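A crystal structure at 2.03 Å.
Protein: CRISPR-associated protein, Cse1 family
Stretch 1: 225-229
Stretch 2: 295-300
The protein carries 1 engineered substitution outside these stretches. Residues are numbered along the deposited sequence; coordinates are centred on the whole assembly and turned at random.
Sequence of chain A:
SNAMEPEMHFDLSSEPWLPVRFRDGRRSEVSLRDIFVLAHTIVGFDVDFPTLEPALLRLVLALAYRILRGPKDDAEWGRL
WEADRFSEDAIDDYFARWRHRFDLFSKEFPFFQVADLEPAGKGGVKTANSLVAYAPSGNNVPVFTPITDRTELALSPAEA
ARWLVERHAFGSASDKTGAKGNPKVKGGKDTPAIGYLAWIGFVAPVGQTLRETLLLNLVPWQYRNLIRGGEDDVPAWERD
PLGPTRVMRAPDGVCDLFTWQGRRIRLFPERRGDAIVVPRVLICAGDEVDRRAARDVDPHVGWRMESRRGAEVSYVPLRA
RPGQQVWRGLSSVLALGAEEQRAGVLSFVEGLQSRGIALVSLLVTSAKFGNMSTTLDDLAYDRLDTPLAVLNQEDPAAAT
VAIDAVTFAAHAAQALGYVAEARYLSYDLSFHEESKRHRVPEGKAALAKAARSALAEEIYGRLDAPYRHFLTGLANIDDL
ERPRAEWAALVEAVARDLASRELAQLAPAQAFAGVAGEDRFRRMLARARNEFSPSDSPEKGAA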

# COMPACT_ATOMS: atom_id res chain seq x y z
N ASN A 225 -10.14 -17.63 -9.58
CA ASN A 225 -10.27 -17.44 -8.12
C ASN A 225 -9.50 -16.26 -7.59
O ASN A 225 -9.78 -15.82 -6.47
N LEU A 226 -8.49 -15.76 -8.35
CA LEU A 226 -7.62 -14.68 -7.93
C LEU A 226 -7.86 -13.35 -8.65
O LEU A 226 -7.56 -12.30 -8.08
N ILE A 227 -8.25 -13.37 -9.93
CA ILE A 227 -8.50 -12.15 -10.72
C ILE A 227 -9.62 -12.35 -11.72
O ILE A 227 -9.98 -13.48 -12.01
N ARG A 228 -10.04 -11.25 -12.36
CA ARG A 228 -10.88 -11.24 -13.57
C ARG A 228 -10.09 -10.50 -14.64
O ARG A 228 -9.71 -9.32 -14.46
N GLY A 229 -9.84 -11.18 -15.73
CA GLY A 229 -9.13 -10.62 -16.88
C GLY A 229 -9.43 -11.43 -18.11
O GLY A 229 -9.93 -12.54 -17.98
N ARG A 295 -14.00 -7.16 -5.40
CA ARG A 295 -13.47 -8.29 -4.66
C ARG A 295 -13.16 -9.46 -5.62
O ARG A 295 -12.13 -10.11 -5.48
N ASP A 296 -13.98 -9.66 -6.62
CA ASP A 296 -13.73 -10.71 -7.61
C ASP A 296 -12.60 -10.37 -8.56
O ASP A 296 -11.99 -11.27 -9.11
N VAL A 297 -12.37 -9.10 -8.83
CA VAL A 297 -11.43 -8.68 -9.84
C VAL A 297 -9.98 -8.49 -9.37
O VAL A 297 -9.05 -8.85 -10.08
N ASP A 298 -9.82 -7.82 -8.24
CA ASP A 298 -8.56 -7.18 -7.87
C ASP A 298 -7.60 -8.06 -7.08
O ASP A 298 -7.91 -8.46 -5.96
N PRO A 299 -6.39 -8.29 -7.64
CA PRO A 299 -5.42 -9.13 -6.96
C PRO A 299 -4.63 -8.45 -5.85
O PRO A 299 -3.79 -9.11 -5.23
N HIS A 300 -4.73 -7.14 -5.69
CA HIS A 300 -3.86 -6.38 -4.75
C HIS A 300 -4.52 -6.06 -3.39
O HIS A 300 -4.04 -5.18 -2.66

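An irregular segment, residues 225 to 229, here lies against the last turn of a helix and the loop that follows it, and the contact is small, burying 287 Å² in all. Much of it is made by backbone atoms, so the side chains are best understood by how they fit around a few carbonyl groups.

Asn-225 stands outside the contact. Its CA-to-CB bond points away from the second stretch, chi1 is p, and its amide remains in an exposed position, a setting that a polar side chain tolerates well.

Leu-226 also directs its CA-to-CB bond away. With chi1 m and chi2 t, its side chain stays clear of the other stretch, and the residue takes part through its carbonyl instead. Leu-226 O lies 4.0 Å from Pro-299 CA. A water oxygen lies 2.8 Å from Leu-226 O, within hydrogen-bonding distance, and the water can donate to it. The same water can donate to Arg-295 O, 3.1 Å from the water oxygen, and so can link the loop to the helix where no direct contact exists between these two residues. The side chain of Arg-295, extended with chi1, chi2 and chi3 all t, is out of reach and finds its polar partners elsewhere in the structure.

Ile-227 is buried and supplies the apolar side-chain contact with the proline. Its CA-to-CB bond runs sideways and chi1 is p, while chi2, at 149°, lies between wells. The methyl CG2 of Ile-227 sits 3.6 Å from Pro-299 CB: a branched aliphatic side chain meets a compact ring, and neither leaves a polar side-chain group to be satisfied in this buried place. On the backbone, Ile-227 CA approaches Val-297 O to 3.4 Å in a CA-H...O contact. Just before the proline, Asp-298 is the first residue to leave helical geometry; its CA-to-CB bond points away, with chi1 t, and Asp-298 OD1 accepts a hydrogen bond from His-300 N at 3.0 Å, bracing the turn from within its own stretch.

Arg-228 has the most area covered in either stretch. Arg-228 N donates a weak hydrogen bond to Val-297 O at 3.5 Å, so that this carbonyl receives both the NH of Arg-228 and the CA-H of Ile-227. Its CA-to-CB bond runs sideways, with chi1 and chi2 m and chi3 t. Its stem and its guanidinium both pack: Arg-228 CB lies 3.9 Å from Val-297 CG2, the valine being in its t rotamer, and Arg-228 CG lies 3.6 Å from Asp-296 O. That same carbonyl lies over one face of the guanidinium. Arg-228 NH1 returns to its own chain in a weak hydrogen bond to Ile-227 O at 3.3 Å. Against the Asp-296 side chain, chi1 m, the closest approach is Arg-228 NH2 to Asp-296 CB, 4.3 Å, a packing contact rather than a salt bridge. Arginine suits this place because its stem packs beside Val-297 while its polar end reaches Ile-227 O.

Gly-229, without a side chain, makes no contact and carries the chain onward.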

# COMPACT_ATOMS: atom_id res chain seq x y z
CB ASN A 225 -9.76 -18.69 -7.37
CG ASN A 225 -8.34 -19.17 -7.81
OD1 ASN A 225 -8.01 -19.24 -9.03
ND2 ASN A 225 -7.48 -19.56 -6.83
CB LEU A 226 -6.18 -15.13 -8.17
CG LEU A 226 -5.74 -16.43 -7.52
CD1 LEU A 226 -4.22 -16.61 -7.71
CD2 LEU A 226 -6.17 -16.54 -5.97
CB ILE A 227 -7.24 -11.70 -11.52
CG1 ILE A 227 -6.73 -12.79 -12.56
CG2 ILE A 227 -6.16 -11.29 -10.69
CD1 ILE A 227 -6.07 -12.09 -13.79
CB ARG A 228 -12.25 -10.59 -13.38
CG ARG A 228 -13.22 -11.28 -12.48
CD ARG A 228 -14.02 -12.36 -13.20
NE ARG A 228 -14.84 -13.14 -12.26
CZ ARG A 228 -14.36 -14.04 -11.41
NH1 ARG A 228 -13.06 -14.31 -11.38
NH2 ARG A 228 -15.19 -14.68 -10.58
CB ARG A 295 -14.43 -8.64 -3.52
CG ARG A 295 -14.18 -9.97 -2.92
CD ARG A 295 -14.87 -10.11 -1.59
NE ARG A 295 -14.72 -11.47 -1.11
CZ ARG A 295 -15.44 -12.53 -1.49
NH1 ARG A 295 -16.42 -12.40 -2.37
NH2 ARG A 295 -15.19 -13.71 -0.96
CB ASP A 296 -14.99 -10.97 -8.45
CG ASP A 296 -16.17 -11.59 -7.67
OD1 ASP A 296 -15.93 -12.23 -6.61
OD2 ASP A 296 -17.33 -11.40 -8.10
CB VAL A 297 -11.95 -7.35 -10.46
CG1 VAL A 297 -10.96 -6.74 -11.45
CG2 VAL A 297 -13.31 -7.55 -11.14
CB ASP A 298 -8.91 -5.93 -7.08
CG ASP A 298 -7.80 -4.87 -6.92
OD1 ASP A 298 -6.61 -5.22 -7.05
OD2 ASP A 298 -8.14 -3.73 -6.63
CB PRO A 299 -4.47 -9.50 -8.11
CG PRO A 299 -4.43 -8.28 -8.95
CD PRO A 299 -5.84 -7.77 -8.93
CB HIS A 300 -3.43 -5.06 -5.39
CG HIS A 300 -2.52 -5.26 -6.57
ND1 HIS A 300 -2.72 -4.57 -7.76
CD2 HIS A 300 -1.44 -6.05 -6.68
CE1 HIS A 300 -1.76 -5.01 -8.57
NE2 HIS A 300 -0.94 -5.87 -7.93
O HOH W 1 -9.57 -11.79 -6.18